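PDB 3DOR: protein CT_858 from Chlamydia trachomatis, which probably acts as a secreted serine-type endopeptidase that cleaves proteins. Local coordinates for residues Ala43-Lys46 and Leu47-Gln50; Thr55-Cys58 and Gln59-Leu62. All coordinates share one frame; numbering follows the deposited sequence.

Contact 1 of 2, residues Ala43-Lys46 and Leu47-Gln50; sequences AQQK and LRTQ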
loop_
_atom_site.group_PDB
_atom_site.type_symbol
_atom_site.label_atom_id
_atom_site.label_comp_id
_atom_site.label_asym_id
_atom_site.label_seq_id
_atom_site.Cartn_x
_atom_site.Cartn_y
_atom_site.Cartn_z
ATOM N N ALA B 43 16.440 1.609 24.770
ATOM C CA ALA B 43 16.853 1.192 23.433
ATOM C C ALA B 43 17.933 2.126 22.911
ATOM O O ALA B 43 18.936 1.675 22.363
ATOM C CB ALA B 43 15.661 1.193 22.483
ATOM N N GLN B 44 17.719 3.428 23.085
ATOM C CA GLN B 44 18.677 4.439 22.633
ATOM C C GLN B 44 20.052 4.170 23.218
ATOM O O GLN B 44 21.061 4.178 22.506
ATOM C CB GLN B 44 18.219 5.837 23.053
ATOM C CG GLN B 44 16.912 6.275 22.425
ATOM C CD GLN B 44 16.475 7.639 22.905
ATOM O OE1 GLN B 44 17.247 8.597 22.872
ATOM N NE2 GLN B 44 15.231 7.739 23.349
ATOM N N GLN B 45 20.088 3.930 24.522
ATOM C CA GLN B 45 21.350 3.654 25.185
ATOM C C GLN B 45 22.049 2.437 24.611
ATOM O O GLN B 45 23.267 2.439 24.443
ATOM C CB GLN B 45 21.138 3.484 26.686
ATOM C CG GLN B 45 21.219 4.800 27.423
ATOM C CD GLN B 45 22.508 5.538 27.104
ATOM O OE1 GLN B 45 23.604 5.000 27.290
ATOM N NE2 GLN B 45 22.385 6.771 26.614
ATOM N N LYS B 46 21.288 1.396 24.304
ATOM C CA LYS B 46 21.892 0.205 23.735
ATOM C C LYS B 46 22.552 0.559 22.405
ATOM O O LYS B 46 23.611 0.038 22.070
ATOM C CB LYS B 46 20.841 -0.893 23.540
ATOM C CG LYS B 46 20.290 -1.429 24.853
ATOM C CD LYS B 46 19.477 -2.715 24.680
ATOM C CE LYS B 46 18.136 -2.467 24.013
ATOM N NZ LYS B 46 17.336 -3.721 23.923
ATOM N N LEU B 47 21.926 1.459 21.653
ATOM C CA LEU B 47 22.464 1.872 20.361
ATOM C C LEU B 47 23.652 2.822 20.526
ATOM O O LEU B 47 24.646 2.720 19.808
ATOM C CB LEU B 47 21.374 2.559 19.532
ATOM C CG LEU B 47 20.197 1.721 19.029
ATOM C CD1 LEU B 47 19.119 2.644 18.506
ATOM C CD2 LEU B 47 20.659 0.763 17.941
ATOM N N ARG B 48 23.545 3.744 21.478
ATOM C CA ARG B 48 24.606 4.718 21.717
ATOM C C ARG B 48 25.862 4.139 22.362
ATOM O O ARG B 48 26.975 4.565 22.059
ATOM C CB ARG B 48 24.082 5.863 22.583
ATOM C CG ARG B 48 23.074 6.754 21.892
ATOM C CD ARG B 48 22.928 8.060 22.642
ATOM N NE ARG B 48 22.756 9.186 21.731
ATOM C CZ ARG B 48 21.584 9.719 21.406
ATOM N NH1 ARG B 48 20.462 9.233 21.922
ATOM N NH2 ARG B 48 21.534 10.742 20.560
ATOM N N THR B 49 25.687 3.164 23.245
ATOM C CA THR B 49 26.821 2.563 23.934
ATOM C C THR B 49 27.560 1.518 23.101
ATOM O O THR B 49 28.470 0.851 23.586
ATOM C CB THR B 49 26.366 1.945 25.274
ATOM O OG1 THR B 49 25.700 2.951 26.049
ATOM C CG2 THR B 49 27.561 1.430 26.070
ATOM N N GLN B 50 27.179 1.388 21.835
ATOM C CA GLN B 50 27.824 0.429 20.943
ATOM C C GLN B 50 28.960 1.065 20.152
ATOM O O GLN B 50 28.860 2.214 19.720
ATOM C CB GLN B 50 26.802 -0.154 19.971
ATOM C CG GLN B 50 26.187 -1.451 20.432
ATOM C CD GLN B 50 27.198 -2.578 20.514
ATOM O OE1 GLN B 50 27.951 -2.822 19.571
ATOM N NE2 GLN B 50 27.211 -3.279 21.642
#

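Contact 2 of 2, residues Thr55-Cys58 and Gln59-Leu62; sequences TSFC and QQVL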
loop_
_atom_site.group_PDB
_atom_site.type_symbol
_atom_site.label_atom_id
_atom_site.label_comp_id
_atom_site.label_asym_id
_atom_site.label_seq_id
_atom_site.Cartn_x
_atom_site.Cartn_y
_atom_site.Cartn_z
ATOM N N THR B 55 24.278 -2.986 11.171
ATOM C CA THR B 55 22.869 -2.780 10.876
ATOM C C THR B 55 22.032 -3.870 11.549
ATOM O O THR B 55 21.024 -3.577 12.191
ATOM C CB THR B 55 22.622 -2.792 9.353
ATOM O OG1 THR B 55 23.240 -1.637 8.770
ATOM C CG2 THR B 55 21.120 -2.780 9.039
ATOM N N SER B 56 22.463 -5.122 11.420
ATOM C CA SER B 56 21.727 -6.224 12.017
ATOM C C SER B 56 21.606 -6.043 13.524
ATOM O O SER B 56 20.597 -6.429 14.124
ATOM C CB SER B 56 22.388 -7.568 11.677
ATOM O OG SER B 56 23.772 -7.544 11.927
ATOM N N PHE B 57 22.618 -5.435 14.136
ATOM C CA PHE B 57 22.582 -5.192 15.573
ATOM C C PHE B 57 21.466 -4.207 15.892
ATOM O O PHE B 57 20.671 -4.425 16.807
ATOM C CB PHE B 57 23.903 -4.607 16.071
ATOM C CG PHE B 57 23.867 -4.206 17.515
ATOM C CD1 PHE B 57 24.034 -5.153 18.519
ATOM C CD2 PHE B 57 23.599 -2.887 17.879
ATOM C CE1 PHE B 57 23.930 -4.794 19.867
ATOM C CE2 PHE B 57 23.492 -2.520 19.218
ATOM C CZ PHE B 57 23.657 -3.476 20.214
ATOM N N CYS B 58 21.425 -3.112 15.142
ATOM C CA CYS B 58 20.405 -2.092 15.340
ATOM C C CYS B 58 19.013 -2.639 15.023
ATOM O O CYS B 58 18.027 -2.232 15.633
ATOM C CB CYS B 58 20.702 -0.873 14.456
ATOM S SG CYS B 58 22.224 0.008 14.894
ATOM N N GLN B 59 18.935 -3.558 14.068
ATOM C CA GLN B 59 17.648 -4.143 13.708
ATOM C C GLN B 59 17.133 -4.942 14.906
ATOM O O GLN B 59 15.949 -4.882 15.247
ATOM C CB GLN B 59 17.800 -5.044 12.478
ATOM C CG GLN B 59 18.315 -4.305 11.256
ATOM C CD GLN B 59 18.335 -5.166 10.009
ATOM O OE1 GLN B 59 18.654 -6.352 10.066
ATOM N NE2 GLN B 59 18.012 -4.563 8.868
ATOM N N GLN B 60 18.039 -5.680 15.541
ATOM C CA GLN B 60 17.712 -6.473 16.718
ATOM C C GLN B 60 17.208 -5.558 17.820
ATOM O O GLN B 60 16.240 -5.877 18.508
ATOM C CB GLN B 60 18.953 -7.220 17.212
ATOM C CG GLN B 60 19.334 -8.419 16.374
ATOM C CD GLN B 60 20.811 -8.725 16.444
ATOM O OE1 GLN B 60 21.459 -8.467 17.455
ATOM N NE2 GLN B 60 21.355 -9.288 15.367
ATOM N N VAL B 61 17.861 -4.416 17.991
ATOM C CA VAL B 61 17.450 -3.481 19.031
ATOM C C VAL B 61 16.054 -2.924 18.792
ATOM O O VAL B 61 15.259 -2.807 19.726
ATOM C CB VAL B 61 18.435 -2.304 19.160
ATOM C CG1 VAL B 61 17.897 -1.280 20.152
ATOM C CG2 VAL B 61 19.787 -2.817 19.623
ATOM N N LEU B 62 15.760 -2.573 17.543
ATOM C CA LEU B 62 14.447 -2.027 17.206
ATOM C C LEU B 62 13.388 -3.116 17.347
ATOM O O LEU B 62 12.291 -2.872 17.849
ATOM C CB LEU B 62 14.452 -1.470 15.775
ATOM C CG LEU B 62 15.388 -0.282 15.531
ATOM C CD1 LEU B 62 15.229 0.227 14.109
ATOM C CD2 LEU B 62 15.073 0.826 16.511
#

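Contact 1 of 2, residues Ala43-Lys46 and Leu47-Gln50
The C-terminal turn of helix 36-48 is closed where Thr-49 folds back on Gln-45. Two donors grip Gln-45 O: Thr-49 N at 2.8 Å and Thr-49 OG1 at 3.0 Å. They come from opposite faces of the carbonyl plane, the hydroxyl tilted 33° from it. The hydroxyl gets there because OG1 sits beside its own backbone N, chi1 -55°, while CG2 takes the position anti to that N. Thr-49 is also the first residue to leave helical backbone angles, and the pair of bonds coincides with the end of the helix. One and two residues earlier the ordinary i to i+4 bonds continue, with Arg-48 N to Gln-44 O at 2.7 Å and Leu-47 N to Ala-43 O at 3.1 Å. Gln-44 and Arg-48 run side by side in the same direction, along the side of the helix that meets Leu-11 and Leu-8 of helix 2-20. Gln-44 OE1 lies at the edge of the guanidinium, 3.4 Å from Arg-48 NH1, with amide and guanidinium planes 54° apart. The other end of that amide, NE2, is hydrogen-bonded to Ser-40 OG. Beyond the helix end, Gln-50 CG lies 3.4 Å from Lys-46 O.

Contact 2 of 2, residues Thr55-Cys58 and Gln59-Leu62
Val-61 CG2 lies over one face of the Phe-57 ring, four residues back on the same helix. The methyl is 4.2 Å from the ring centroid and 28° off the ring normal, which meets the geometry of a CH-pi contact. Its nearest ring atom is Phe-57 CE2, at 3.7 Å. Both first torsions contribute: Phe-57 has CG anti to the backbone N, chi1 174°, and Val-61 CG2 lies beside its own backbone N, anti to the carbonyl carbon, which projects the methyl back along the helix toward the ring. The same methyl packs 3.4 Å from Phe-57 O. A second i to i+4 pair lies elsewhere on the helix: the extended chain of Gln-59 passes Thr-55, its CG 3.0 Å from Thr-55 O and its NE2 3.6 Å from Thr-55 CG2. The NE2 of this buried glutamine is hydrogen-bonded to Thr-505 O.

The backbone beneath sets the spacing of these pairs. Successive i to i+4 bonds join Gln-59 N to Thr-55 O at 2.8 Å, and Gln-60 N to Ser-56 O, Val-61 N to Phe-57 O and Leu-62 N to Cys-58 O at 3.0 Å each, as expected of a regular alpha-helix. At its start, Ser-54 OG accepts from Phe-57 N, the bond of an N-cap residue, and is also paired with Ser-56 OG, while Asp-193 takes the amides of Thr-55 and Ser-56 on its two carboxylate oxygens and Thr-55 OG1 bonds to Leu-194 N at the start of helix 194-197. Val-61 and Cys-58 pack on helix 36-48, whereas Thr-55, Cys-58 and Leu-62 meet helix 2-20, so that helix 55-67 rests against both before the chain enters strand 75-78.

Contacts 1 and 2 sit in consecutive helices, 36-48 and 55-67, with centres about 11 Å apart, occupying opposite ends: contact 1 the C-terminal turn of the first, contact 2 the first turns of the second. They touch directly, Leu-47 CD2 lying 3.5 Å from Cys-58 SG, and both pack on helix 2-20. Burial separates them. Contact 1 is mixed, with four exposed residues and buried Ala-43 and Leu-47 on its inner side; its side-chain chemistry is polar, a hydroxyl closing the helix end and an amide beside a guanidinium. Contact 2 has five buried residues and none exposed; its apolar pair is a methyl over an aromatic ring, and its polar groups bond to Asp-193, Leu-194 and Thr-505.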